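Local coordinates for protein vanadium-dependent bromoperoxidase (Corallina officinalis, PDB 1QHB) that catalyses the halogenation of organic substrates by bromide and hydrogen peroxide, using one bound vanadate ion in each subunit of a homododecamer, at residues A[110-115]-A[305-310]; A[59-64]-A[73-78]; A[271-276]-A[342-347]; A[239-244]-A[318-323]. All coordinates share one frame; numbering follows the deposited sequence.

Contact 1: A[110-115]-A[305-310]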
loop_
_atom_site.group_PDB
_atom_site.type_symbol
_atom_site.label_atom_id
_atom_site.label_comp_id
_atom_site.label_asym_id
_atom_site.label_seq_id
_atom_site.Cartn_x
_atom_site.Cartn_y
_atom_site.Cartn_z
ATOM N N SER A 110 -27.062 23.576 -56.313
ATOM C CA SER A 110 -27.544 24.911 -56.618
ATOM C C SER A 110 -26.580 25.772 -57.424
ATOM O O SER A 110 -25.369 25.673 -57.367
ATOM C CB SER A 110 -27.943 25.639 -55.323
ATOM O OG SER A 110 -26.801 26.050 -54.605
ATOM N N ASP A 111 -27.212 26.583 -58.286
ATOM C CA ASP A 111 -26.495 27.561 -59.111
ATOM C C ASP A 111 -25.726 28.516 -58.227
ATOM O O ASP A 111 -24.531 28.777 -58.420
ATOM C CB ASP A 111 -27.514 28.317 -59.963
ATOM C CG ASP A 111 -28.132 27.436 -61.046
ATOM O OD1 ASP A 111 -27.535 26.384 -61.372
ATOM O OD2 ASP A 111 -29.211 27.782 -61.591
ATOM N N LEU A 112 -26.384 28.942 -57.143
ATOM C CA LEU A 112 -25.759 29.787 -56.129
ATOM C C LEU A 112 -24.487 29.177 -55.583
ATOM O O LEU A 112 -23.513 29.947 -55.624
ATOM C CB LEU A 112 -26.814 30.040 -55.042
ATOM C CG LEU A 112 -26.278 31.044 -53.995
ATOM C CD1 LEU A 112 -25.911 32.386 -54.628
ATOM C CD2 LEU A 112 -27.280 31.247 -52.878
ATOM N N ALA A 113 -24.452 27.946 -55.086
ATOM C CA ALA A 113 -23.221 27.377 -54.533
ATOM C C ALA A 113 -22.159 27.184 -55.613
ATOM O O ALA A 113 -20.977 27.381 -55.333
ATOM C CB ALA A 113 -23.466 25.995 -53.903
ATOM N N ASN A 114 -22.557 26.752 -56.805
ATOM C CA ASN A 114 -21.603 26.563 -57.904
ATOM C C ASN A 114 -21.046 27.898 -58.358
ATOM O O ASN A 114 -19.834 28.126 -58.349
ATOM C CB ASN A 114 -22.289 25.825 -59.045
ATOM C CG ASN A 114 -22.392 24.341 -58.751
ATOM O OD1 ASN A 114 -21.424 23.733 -58.275
ATOM N ND2 ASN A 114 -23.551 23.767 -59.018
ATOM N N SER A 115 -21.903 28.887 -58.549
ATOM C CA SER A 115 -21.408 30.229 -58.881
ATOM C C SER A 115 -20.459 30.825 -57.859
ATOM O O SER A 115 -19.623 31.630 -58.277
ATOM C CB SER A 115 -22.610 31.151 -59.066
ATOM O OG SER A 115 -22.922 31.710 -57.808
ATOM N N ALA A 305 -21.729 22.686 -47.896
ATOM C CA ALA A 305 -21.318 23.931 -48.581
ATOM C C ALA A 305 -21.061 25.020 -47.542
ATOM O O ALA A 305 -21.892 25.311 -46.680
ATOM C CB ALA A 305 -22.361 24.294 -49.630
ATOM N N ASP A 306 -19.899 25.710 -47.628
ATOM C CA ASP A 306 -19.576 26.668 -46.602
ATOM C C ASP A 306 -20.161 28.035 -46.938
ATOM O O ASP A 306 -19.529 28.859 -47.606
ATOM C CB ASP A 306 -18.070 26.760 -46.376
ATOM C CG ASP A 306 -17.761 27.493 -45.090
ATOM O OD1 ASP A 306 -18.716 28.043 -44.456
ATOM O OD2 ASP A 306 -16.593 27.478 -44.691
ATOM N N PHE A 307 -21.345 28.329 -46.444
ATOM C CA PHE A 307 -21.993 29.597 -46.642
ATOM C C PHE A 307 -21.708 30.589 -45.524
ATOM O O PHE A 307 -22.425 31.591 -45.510
ATOM C CB PHE A 307 -23.512 29.393 -46.699
ATOM C CG PHE A 307 -24.045 29.184 -48.070
ATOM C CD1 PHE A 307 -24.317 30.248 -48.916
ATOM C CD2 PHE A 307 -24.292 27.880 -48.534
ATOM C CE1 PHE A 307 -24.838 30.007 -50.181
ATOM C CE2 PHE A 307 -24.774 27.624 -49.793
ATOM C CZ PHE A 307 -25.064 28.711 -50.606
ATOM N N ARG A 308 -20.795 30.328 -44.585
ATOM C CA ARG A 308 -20.561 31.250 -43.502
ATOM C C ARG A 308 -20.166 32.627 -44.003
ATOM O O ARG A 308 -19.223 32.800 -44.786
ATOM C CB ARG A 308 -19.455 30.745 -42.523
ATOM C CG ARG A 308 -19.982 29.569 -41.703
ATOM C CD ARG A 308 -18.934 28.912 -40.812
ATOM N NE ARG A 308 -17.888 28.263 -41.596
ATOM C CZ ARG A 308 -16.830 27.644 -41.135
ATOM N NH1 ARG A 308 -16.584 27.578 -39.832
ATOM N NH2 ARG A 308 -15.965 27.114 -42.015
ATOM N N GLY A 309 -20.770 33.678 -43.443
ATOM C CA GLY A 309 -20.358 35.028 -43.752
ATOM C C GLY A 309 -21.166 35.615 -44.863
ATOM O O GLY A 309 -20.826 36.702 -45.306
ATOM N N PHE A 310 -22.181 34.905 -45.339
ATOM C CA PHE A 310 -23.015 35.386 -46.434
ATOM C C PHE A 310 -24.132 36.342 -46.053
ATOM O O PHE A 310 -24.804 36.927 -46.914
ATOM C CB PHE A 310 -23.598 34.164 -47.134
ATOM C CG PHE A 310 -24.194 34.421 -48.505
ATOM C CD1 PHE A 310 -23.429 34.849 -49.567
ATOM C CD2 PHE A 310 -25.528 34.121 -48.719
ATOM C CE1 PHE A 310 -23.988 35.026 -50.819
ATOM C CE2 PHE A 310 -26.118 34.290 -49.973
ATOM C CZ PHE A 310 -25.318 34.766 -50.997
#
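The ring of Phe307 takes Leu112 at its edge, the CD2 methyl of Leu112 lying near the ring plane at 3.8 Å from Phe307 CE1. The same methyl approaches the Phe310 ring on a slant, Leu112 CD2 reaching Phe310 CE2 at 4.4 Å, and thus lodges against both aromatics of the loop. Leu112 gets there because its CG is anti to the backbone N (chi1 -174°), which carries the fork off the helix and toward 305-310. The third flat group, the guanidinium of Arg308, has the Asp306 carboxylate in its plane at one edge. The grip is side-on and uses two nitrogens, Arg308 NE to Asp306 OD1 at 3.0 Å and Arg308 NH2 to Asp306 OD2 at 2.8 Å, forming a salt bridge. Arg308 N also donates to Asp306 OD1 (3.1 Å), from the other face of the carboxylate plane, so that this oxygen has two donors and the carboxylate is held against rotation. Arg308 NH1 carries the charge network across the interface to Asp369 of the second subunit. On the helical side, Ala113 N donates to Ser110 OG at 3.1 Å, and Asp300 of helix 295-302 hydrogen bonds to the same hydroxyl. In the contact as a whole, Leu112 of the serine-capped helix 111-115 packs on the two phenylalanines of a type II turn, Phe307 to Phe310, whose start is overlapped by an Asx turn at Asp306, all close to a subunit boundary.

Contact 2: A[59-64]-A[73-78]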
loop_
_atom_site.group_PDB
_atom_site.type_symbol
_atom_site.label_atom_id
_atom_site.label_comp_id
_atom_site.label_asym_id
_atom_site.label_seq_id
_atom_site.Cartn_x
_atom_site.Cartn_y
_atom_site.Cartn_z
ATOM N N LYS A 59 -25.242 16.025 -41.115
ATOM C CA LYS A 59 -24.754 17.162 -41.903
ATOM C C LYS A 59 -23.310 16.948 -42.289
ATOM O O LYS A 59 -22.494 16.710 -41.405
ATOM C CB LYS A 59 -24.944 18.425 -41.055
ATOM C CG LYS A 59 -24.842 19.715 -41.896
ATOM C CD LYS A 59 -25.255 20.892 -41.058
ATOM C CE LYS A 59 -24.997 22.205 -41.818
ATOM N NZ LYS A 59 -25.858 23.291 -41.262
ATOM N N GLY A 60 -22.981 17.070 -43.606
ATOM C CA GLY A 60 -21.580 16.903 -44.020
ATOM C C GLY A 60 -21.404 15.636 -44.841
ATOM O O GLY A 60 -20.569 15.579 -45.739
ATOM N N LEU A 61 -22.137 14.586 -44.524
ATOM C CA LEU A 61 -22.152 13.346 -45.270
ATOM C C LEU A 61 -22.979 13.581 -46.529
ATOM O O LEU A 61 -23.974 14.278 -46.464
ATOM C CB LEU A 61 -22.753 12.221 -44.433
ATOM C CG LEU A 61 -22.094 11.941 -43.079
ATOM C CD1 LEU A 61 -22.850 10.830 -42.368
ATOM C CD2 LEU A 61 -20.636 11.560 -43.266
ATOM N N PRO A 62 -22.616 12.953 -47.654
ATOM C CA PRO A 62 -23.299 13.114 -48.918
ATOM C C PRO A 62 -24.750 12.689 -48.831
ATOM O O PRO A 62 -25.021 11.538 -48.436
ATOM C CB PRO A 62 -22.542 12.182 -49.880
ATOM C CG PRO A 62 -21.359 11.623 -49.178
ATOM C CD PRO A 62 -21.441 12.035 -47.727
ATOM N N HIS A 63 -25.683 13.529 -49.272
ATOM C CA HIS A 63 -27.100 13.198 -49.234
ATOM C C HIS A 63 -27.675 13.019 -50.637
ATOM O O HIS A 63 -27.068 13.447 -51.623
ATOM C CB HIS A 63 -27.915 14.257 -48.498
ATOM C CG HIS A 63 -27.486 14.501 -47.086
ATOM N ND1 HIS A 63 -26.372 15.220 -46.701
ATOM C CD2 HIS A 63 -28.055 14.031 -45.958
ATOM C CE1 HIS A 63 -26.319 15.219 -45.373
ATOM N NE2 HIS A 63 -27.313 14.499 -44.888
ATOM N N ASP A 64 -28.839 12.364 -50.686
ATOM C CA ASP A 64 -29.500 12.139 -51.960
ATOM C C ASP A 64 -30.446 13.309 -52.181
ATOM O O ASP A 64 -30.439 14.177 -51.307
ATOM C CB ASP A 64 -30.195 10.789 -52.063
ATOM C CG ASP A 64 -31.353 10.553 -51.164
ATOM O OD1 ASP A 64 -31.823 11.508 -50.497
ATOM O OD2 ASP A 64 -31.858 9.394 -51.072
ATOM N N ASP A 73 -22.828 3.332 -44.544
ATOM C CA ASP A 73 -21.457 3.201 -44.059
ATOM C C ASP A 73 -20.804 4.539 -43.749
ATOM O O ASP A 73 -19.874 4.642 -42.930
ATOM C CB ASP A 73 -20.582 2.446 -45.067
ATOM C CG ASP A 73 -20.855 0.956 -45.150
ATOM O OD1 ASP A 73 -21.729 0.396 -44.471
ATOM O OD2 ASP A 73 -20.172 0.247 -45.927
ATOM N N ASP A 74 -21.151 5.613 -44.443
ATOM C CA ASP A 74 -20.551 6.929 -44.158
ATOM C C ASP A 74 -20.946 7.362 -42.747
ATOM O O ASP A 74 -20.094 7.892 -42.086
ATOM C CB ASP A 74 -21.049 7.982 -45.136
ATOM C CG ASP A 74 -20.525 7.781 -46.550
ATOM O OD1 ASP A 74 -19.480 7.111 -46.719
ATOM O OD2 ASP A 74 -21.130 8.300 -47.506
ATOM N N PHE A 75 -22.196 7.087 -42.321
ATOM C CA PHE A 75 -22.569 7.460 -40.951
ATOM C C PHE A 75 -21.911 6.552 -39.920
ATOM O O PHE A 75 -21.382 7.026 -38.925
ATOM C CB PHE A 75 -24.090 7.434 -40.803
ATOM C CG PHE A 75 -24.538 7.851 -39.429
ATOM C CD1 PHE A 75 -24.671 9.162 -39.127
ATOM C CD2 PHE A 75 -24.836 6.904 -38.443
ATOM C CE1 PHE A 75 -25.084 9.603 -37.875
ATOM C CE2 PHE A 75 -25.242 7.316 -37.193
ATOM C CZ PHE A 75 -25.397 8.662 -36.916
ATOM N N LEU A 76 -21.870 5.264 -40.167
ATOM C CA LEU A 76 -21.269 4.274 -39.272
ATOM C C LEU A 76 -19.777 4.501 -39.114
ATOM O O LEU A 76 -19.264 4.354 -38.019
ATOM C CB LEU A 76 -21.565 2.851 -39.729
ATOM C CG LEU A 76 -23.047 2.492 -39.718
ATOM C CD1 LEU A 76 -23.347 1.220 -40.488
ATOM C CD2 LEU A 76 -23.567 2.433 -38.272
ATOM N N ALA A 77 -19.083 4.974 -40.140
ATOM C CA ALA A 77 -17.641 5.273 -40.037
ATOM C C ALA A 77 -17.462 6.537 -39.213
ATOM O O ALA A 77 -16.548 6.655 -38.386
ATOM C CB ALA A 77 -17.010 5.462 -41.417
ATOM N N PHE A 78 -18.381 7.499 -39.400
ATOM C CA PHE A 78 -18.394 8.754 -38.653
ATOM C C PHE A 78 -18.558 8.491 -37.157
ATOM O O PHE A 78 -17.858 9.098 -36.319
ATOM C CB PHE A 78 -19.555 9.585 -39.160
ATOM C CG PHE A 78 -19.921 10.863 -38.452
ATOM C CD1 PHE A 78 -19.017 11.893 -38.323
ATOM C CD2 PHE A 78 -21.197 11.041 -37.945
ATOM C CE1 PHE A 78 -19.381 13.082 -37.688
ATOM C CE2 PHE A 78 -21.563 12.206 -37.305
ATOM C CZ PHE A 78 -20.644 13.238 -37.183
HETATM O O HOH W 1 -23.596 9.034 -47.481
#
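Leu61 packs on Asp74 and Phe75 in a loop-on-helix contact, in which the segment before helix 72-84 folds back over that helix's first turns. The apolar part rests on the fork of Leu61, whose branches part over two successive helix residues. Leu61 CD1 lies 3.7 Å from the backbone CA of Phe75 and 3.9 Å from Phe75 CB, and it also comes near the plane of the Phe75 ring at its edge. The Phe75 ring also meets Phe53 at a shallow angle, and its side chain is about 11 Å from that of Lys398, consistent with a position outside the vanadate pocket. Leu61 CD2 settles over Asp74, 4.1 Å from Asp74 CB, the two side chains running past each other in opposite directions. Since Leu61 CG is trans to its own carbonyl carbon (chi1 -56°), the fork points at the helix backbone. With an alanine here both methyl branches are gone, and the surface of Asp74 and Phe75 would probably be left with a gap toward the loop. Pro62 adds a contact of mixed character, crossing Asp74 at about a right angle with Pro62 CG 3.7 Å from Asp74 OD2. The polar link runs through a water: no direct hydrogen bond joins the two segments, but water 1 is hydrogen-bonded both to Pro62 O at 3.0 Å and to Asp74 OD2 at 2.6 Å.

Contact 3: A[271-276]-A[342-347]; sequences IAYGSI and ACLILL
Ile271 and Tyr273, two residues apart on strand 270-273, outermost in the sheet of this chain, frame the hollow into which Leu344 of helix 342-347 projects. The CG2 methyl of Ile271 presses on Leu344 CB at 3.9 Å, while Leu344 CD1 reaches on to Tyr273 CD1 at 3.6 Å, meeting that ring obliquely. One leucine thereby fills the space between a branched side chain at its root and an aromatic ring at its tip. The next helix residue, Ile345, forms a second bump: Ile345 CG1 is 3.9 Å from Ile271 CG1 and equally near Ile271 CG2, with the two isoleucines crossed at about a right angle. A chi1 of -53° turns Ile271 CG1 away from its own carbonyl carbon to face Ile345, while CG2 sits between Leu344 CB and Ile345 CG1. A glycine in its place would probably open a gap against Leu344 and Ile345 and leave both side chains less firmly held. Beside this apolar fit, water 2 donates to Ala272 O at 2.8 Å and to Leu344 O at 2.7 Å, tying strand and helix backbones together. The axes of strand 271-273 and of the helix segment 342-347 approach to 8.0 Å and cross at 91°. Past Tyr273 the strand reverses through a type II' turn into strand 276-285, whose Ile278 packs on both Tyr273 and Leu344. Helices 376-402 and 530-548 cover other sides of helix 337-349, and the Tyr273 hydroxyl hydrogen bonds to Asn341 of the second subunit.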
loop_
_atom_site.group_PDB
_atom_site.type_symbol
_atom_site.label_atom_id
_atom_site.label_comp_id
_atom_site.label_asym_id
_atom_site.label_seq_id
_atom_site.Cartn_x
_atom_site.Cartn_y
_atom_site.Cartn_z
ATOM N N ILE A 271 -22.092 49.799 -20.909
ATOM C CA ILE A 271 -21.563 49.117 -19.745
ATOM C C ILE A 271 -20.163 49.662 -19.457
ATOM O O ILE A 271 -19.320 49.602 -20.386
ATOM C CB ILE A 271 -21.395 47.570 -19.890
ATOM C CG1 ILE A 271 -22.749 47.004 -20.361
ATOM C CG2 ILE A 271 -20.876 46.874 -18.652
ATOM C CD1 ILE A 271 -22.538 45.575 -20.850
ATOM N N ALA A 272 -19.884 50.087 -18.222
ATOM C CA ALA A 272 -18.524 50.511 -17.883
ATOM C C ALA A 272 -17.635 49.271 -17.794
ATOM O O ALA A 272 -17.865 48.416 -16.959
ATOM C CB ALA A 272 -18.442 51.215 -16.539
ATOM N N TYR A 273 -16.615 49.136 -18.616
ATOM C CA TYR A 273 -15.730 47.960 -18.675
ATOM C C TYR A 273 -14.348 48.452 -18.290
ATOM O O TYR A 273 -13.629 48.896 -19.205
ATOM C CB TYR A 273 -15.747 47.473 -20.113
ATOM C CG TYR A 273 -14.986 46.217 -20.500
ATOM C CD1 TYR A 273 -14.638 45.245 -19.549
ATOM C CD2 TYR A 273 -14.596 46.022 -21.808
ATOM C CE1 TYR A 273 -13.965 44.121 -19.940
ATOM C CE2 TYR A 273 -13.918 44.889 -22.200
ATOM C CZ TYR A 273 -13.603 43.935 -21.246
ATOM O OH TYR A 273 -12.885 42.799 -21.579
ATOM N N GLY A 274 -13.978 48.410 -16.993
ATOM C CA GLY A 274 -12.768 49.072 -16.602
ATOM C C GLY A 274 -13.002 50.580 -16.827
ATOM O O GLY A 274 -14.062 51.143 -16.462
ATOM N N SER A 275 -12.110 51.179 -17.607
ATOM C CA SER A 275 -12.161 52.612 -17.920
ATOM C C SER A 275 -12.612 52.908 -19.344
ATOM O O SER A 275 -12.643 54.047 -19.808
ATOM C CB SER A 275 -10.781 53.203 -17.655
ATOM O OG SER A 275 -10.462 53.092 -16.254
ATOM N N ILE A 276 -13.042 51.839 -20.041
ATOM C CA ILE A 276 -13.570 51.904 -21.393
ATOM C C ILE A 276 -14.998 51.385 -21.397
ATOM O O ILE A 276 -15.627 51.345 -20.332
ATOM C CB ILE A 276 -12.730 51.195 -22.467
ATOM C CG1 ILE A 276 -12.592 49.713 -22.200
ATOM C CG2 ILE A 276 -11.348 51.864 -22.492
ATOM C CD1 ILE A 276 -11.736 48.943 -23.223
ATOM N N ALA A 342 -23.104 40.639 -17.893
ATOM C CA ALA A 342 -24.028 40.751 -16.763
ATOM C C ALA A 342 -23.245 40.999 -15.487
ATOM O O ALA A 342 -23.503 41.923 -14.720
ATOM C CB ALA A 342 -24.830 39.476 -16.602
ATOM N N CYS A 343 -22.164 40.217 -15.340
ATOM C CA CYS A 343 -21.277 40.419 -14.218
ATOM C C CYS A 343 -20.684 41.796 -14.102
ATOM O O CYS A 343 -20.701 42.340 -13.007
ATOM C CB CYS A 343 -20.141 39.375 -14.269
ATOM S SG CYS A 343 -19.108 39.224 -12.785
ATOM N N LEU A 344 -20.240 42.370 -15.206
ATOM C CA LEU A 344 -19.704 43.726 -15.211
ATOM C C LEU A 344 -20.742 44.774 -14.815
ATOM O O LEU A 344 -20.387 45.691 -14.086
ATOM C CB LEU A 344 -19.113 44.027 -16.576
ATOM C CG LEU A 344 -17.874 43.247 -17.030
ATOM C CD1 LEU A 344 -17.646 43.518 -18.516
ATOM C CD2 LEU A 344 -16.642 43.678 -16.253
ATOM N N ILE A 345 -21.999 44.624 -15.211
ATOM C CA ILE A 345 -23.066 45.542 -14.805
ATOM C C ILE A 345 -23.242 45.445 -13.283
ATOM O O ILE A 345 -23.414 46.458 -12.601
ATOM C CB ILE A 345 -24.359 45.161 -15.540
ATOM C CG1 ILE A 345 -24.226 45.547 -17.037
ATOM C CG2 ILE A 345 -25.568 45.917 -14.984
ATOM C CD1 ILE A 345 -25.355 45.022 -17.923
ATOM N N LEU A 346 -23.295 44.211 -12.765
ATOM C CA LEU A 346 -23.515 43.961 -11.351
ATOM C C LEU A 346 -22.367 44.560 -10.571
ATOM O O LEU A 346 -22.613 45.230 -9.560
ATOM C CB LEU A 346 -23.660 42.469 -11.016
ATOM C CG LEU A 346 -24.835 41.715 -11.633
ATOM C CD1 LEU A 346 -24.743 40.215 -11.474
ATOM C CD2 LEU A 346 -26.145 42.195 -11.014
ATOM N N LEU A 347 -21.114 44.401 -11.054
ATOM C CA LEU A 347 -20.022 44.993 -10.280
ATOM C C LEU A 347 -20.100 46.500 -10.305
ATOM O O LEU A 347 -19.931 47.163 -9.261
ATOM C CB LEU A 347 -18.640 44.545 -10.770
ATOM C CG LEU A 347 -18.326 43.054 -10.542
ATOM C CD1 LEU A 347 -17.133 42.622 -11.367
ATOM C CD2 LEU A 347 -18.076 42.852 -9.038
HETATM O O HOH W 2 -18.044 46.971 -14.512
#

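Contact 4: A[239-244]-A[318-323]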
loop_
_atom_site.group_PDB
_atom_site.type_symbol
_atom_site.label_atom_id
_atom_site.label_comp_id
_atom_site.label_asym_id
_atom_site.label_seq_id
_atom_site.Cartn_x
_atom_site.Cartn_y
_atom_site.Cartn_z
ATOM N N GLN A 239 -32.853 42.522 -18.204
ATOM C CA GLN A 239 -32.282 43.858 -18.133
ATOM C C GLN A 239 -30.821 43.828 -18.552
ATOM O O GLN A 239 -30.252 44.791 -19.078
ATOM C CB GLN A 239 -32.324 44.396 -16.670
ATOM C CG GLN A 239 -33.756 44.549 -16.134
ATOM C CD GLN A 239 -34.514 45.578 -16.986
ATOM O OE1 GLN A 239 -34.152 46.762 -17.016
ATOM N NE2 GLN A 239 -35.501 45.039 -17.686
ATOM N N PHE A 240 -30.115 42.740 -18.293
ATOM C CA PHE A 240 -28.680 42.638 -18.504
ATOM C C PHE A 240 -28.220 42.592 -19.950
ATOM O O PHE A 240 -26.983 42.712 -20.178
ATOM C CB PHE A 240 -28.147 41.390 -17.745
ATOM C CG PHE A 240 -28.320 41.510 -16.244
ATOM C CD1 PHE A 240 -27.867 42.595 -15.534
ATOM C CD2 PHE A 240 -28.954 40.512 -15.546
ATOM C CE1 PHE A 240 -28.013 42.660 -14.157
ATOM C CE2 PHE A 240 -29.138 40.583 -14.175
ATOM C CZ PHE A 240 -28.674 41.650 -13.479
ATOM N N ILE A 241 -29.133 42.417 -20.891
ATOM C CA ILE A 241 -28.772 42.442 -22.307
ATOM C C ILE A 241 -29.196 43.734 -22.990
ATOM O O ILE A 241 -28.905 43.894 -24.186
ATOM C CB ILE A 241 -29.293 41.178 -23.015
ATOM C CG1 ILE A 241 -28.392 40.751 -24.198
ATOM C CG2 ILE A 241 -30.754 41.187 -23.369
ATOM C CD1 ILE A 241 -28.799 39.460 -24.787
ATOM N N ILE A 242 -29.766 44.704 -22.274
ATOM C CA ILE A 242 -30.140 45.977 -22.839
ATOM C C ILE A 242 -29.669 47.166 -22.020
ATOM O O ILE A 242 -29.451 48.218 -22.631
ATOM C CB ILE A 242 -31.655 46.206 -23.009
ATOM C CG1 ILE A 242 -32.419 45.935 -21.707
ATOM C CG2 ILE A 242 -32.186 45.410 -24.179
ATOM C CD1 ILE A 242 -33.904 46.256 -21.828
ATOM N N VAL A 243 -29.520 47.146 -20.698
ATOM C CA VAL A 243 -29.117 48.362 -20.024
ATOM C C VAL A 243 -27.593 48.440 -19.906
ATOM O O VAL A 243 -26.872 47.427 -19.956
ATOM C CB VAL A 243 -29.665 48.481 -18.592
ATOM C CG1 VAL A 243 -31.161 48.243 -18.586
ATOM C CG2 VAL A 243 -28.979 47.460 -17.674
ATOM N N GLY A 244 -27.190 49.661 -19.583
ATOM C CA GLY A 244 -25.823 49.943 -19.208
ATOM C C GLY A 244 -25.714 49.887 -17.667
ATOM O O GLY A 244 -26.616 49.472 -16.938
ATOM N N ARG A 318 -28.320 48.723 -33.056
ATOM C CA ARG A 318 -29.415 49.222 -32.222
ATOM C C ARG A 318 -29.609 48.291 -31.030
ATOM O O ARG A 318 -29.115 47.136 -31.029
ATOM C CB ARG A 318 -30.629 49.338 -33.139
ATOM C CG ARG A 318 -31.122 47.954 -33.585
ATOM C CD ARG A 318 -32.266 48.101 -34.595
ATOM N NE ARG A 318 -32.824 46.832 -34.978
ATOM C CZ ARG A 318 -33.673 46.620 -35.962
ATOM N NH1 ARG A 318 -34.076 47.677 -36.673
ATOM N NH2 ARG A 318 -34.151 45.401 -36.185
ATOM N N LEU A 319 -30.278 48.804 -30.002
ATOM C CA LEU A 319 -30.626 47.953 -28.852
ATOM C C LEU A 319 -31.454 46.813 -29.400
ATOM O O LEU A 319 -32.228 47.091 -30.334
ATOM C CB LEU A 319 -31.418 48.762 -27.805
ATOM C CG LEU A 319 -30.560 49.843 -27.133
ATOM C CD1 LEU A 319 -31.461 50.770 -26.314
ATOM C CD2 LEU A 319 -29.438 49.267 -26.271
ATOM N N ILE A 320 -31.363 45.607 -28.883
ATOM C CA ILE A 320 -32.176 44.517 -29.401
ATOM C C ILE A 320 -33.631 44.938 -29.525
ATOM O O ILE A 320 -34.353 45.216 -28.568
ATOM C CB ILE A 320 -32.017 43.215 -28.583
ATOM C CG1 ILE A 320 -30.555 42.713 -28.764
ATOM C CG2 ILE A 320 -32.998 42.160 -29.046
ATOM C CD1 ILE A 320 -30.225 41.694 -27.645
ATOM N N ARG A 321 -34.207 44.766 -30.714
ATOM C CA ARG A 321 -35.584 45.150 -31.012
ATOM C C ARG A 321 -36.497 44.055 -31.492
ATOM O O ARG A 321 -37.661 43.909 -31.099
ATOM C CB ARG A 321 -35.379 46.155 -32.197
ATOM C CG ARG A 321 -36.324 47.303 -32.177
ATOM C CD ARG A 321 -35.960 48.457 -33.138
ATOM N NE ARG A 321 -37.112 49.364 -33.043
ATOM C CZ ARG A 321 -37.263 50.211 -32.012
ATOM N NH1 ARG A 321 -36.389 50.437 -31.015
ATOM N NH2 ARG A 321 -38.402 50.920 -32.049
ATOM N N THR A 322 -35.993 43.274 -32.465
ATOM C CA THR A 322 -36.802 42.224 -33.042
ATOM C C THR A 322 -36.265 40.850 -32.637
ATOM O O THR A 322 -35.127 40.720 -32.188
ATOM C CB THR A 322 -36.819 42.279 -34.577
ATOM O OG1 THR A 322 -35.456 42.290 -35.052
ATOM C CG2 THR A 322 -37.394 43.603 -35.108
ATOM N N ILE A 323 -37.094 39.836 -32.847
ATOM C CA ILE A 323 -36.662 38.447 -32.673
ATOM C C ILE A 323 -35.397 38.192 -33.479
ATOM O O ILE A 323 -34.452 37.600 -32.955
ATOM C CB ILE A 323 -37.815 37.526 -33.096
ATOM C CG1 ILE A 323 -38.871 37.614 -31.974
ATOM C CG2 ILE A 323 -37.369 36.091 -33.316
ATOM C CD1 ILE A 323 -40.095 36.802 -32.261
HETATM O O HOH W 3 -29.303 45.464 -26.745
#
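The CD1 methyl of Ile320 comes across the outer end of Ile241, 3.9 Å from Ile241 CD1, with the two side chains crossed at about a right angle. Ile320 CD1 also lies 4.0 Å from Ile241 CG1, so a single methyl rests against the outer part of the Ile241 side chain. Ile320 extends toward it with its CG1 arm turned away from the carbonyl carbon (chi1 -66°). In Ile241 chi1 is -150°, and its CG2 stands in the crowded position between the backbone N and the carbonyl carbon, while the CG1 arm is left to meet Ile320. Leu319, the preceding residue, turns to a different target: the CD2 methyl of Leu319 lies 3.8 Å from the backbone oxygen of Ile242, an apolar group against a carbonyl. Next to this patch, water 3 joins the two backbones, donating to Ile241 O at 3.0 Å and accepting from Ile320 N at 3.0 Å, and so gives both buried polar groups a partner. Within 239-244, Gln239 O accepts from Val243 N at 3.0 Å and from Ile242 N at 3.2 Å. Around the contact, Leu537 of helix 530-548 touches Ile241, and Val512 touches both Ile242 and Leu319. Two loops are thus joined in the interior: 239-244, and the link from strand 313-318 to helix 323-332, N-capped by Thr322. The side chain of Ile241 lies about 10 Å from that of His485, which probably lies at the vanadate site, as in related haloperoxidases, consistent with an outer layer around the cofactor pocket.

From the N terminus, contact 2 comes first and closes a short loop, bringing 59-64 back onto helix 72-84 before any other contact opens. The remaining three interlock. Contact 1 opens at 110-115, contact 4 at 239-244 and contact 3 at 271-276; they then close in the same order, at 305-310, 318-323 and 342-347, so each crosses the other two. Contacts 3 and 4 touch directly, Phe240 packing on Ala342 and Leu346, which joins strand 270-273, outermost in this chain's antiparallel sheet, helix 337-349 and the interior loops. Contact 1 ties helix 111-115 to the loop preceding strand 313-318. Contacts 1 and 3, with centres 40 Å apart, both reach the second subunit.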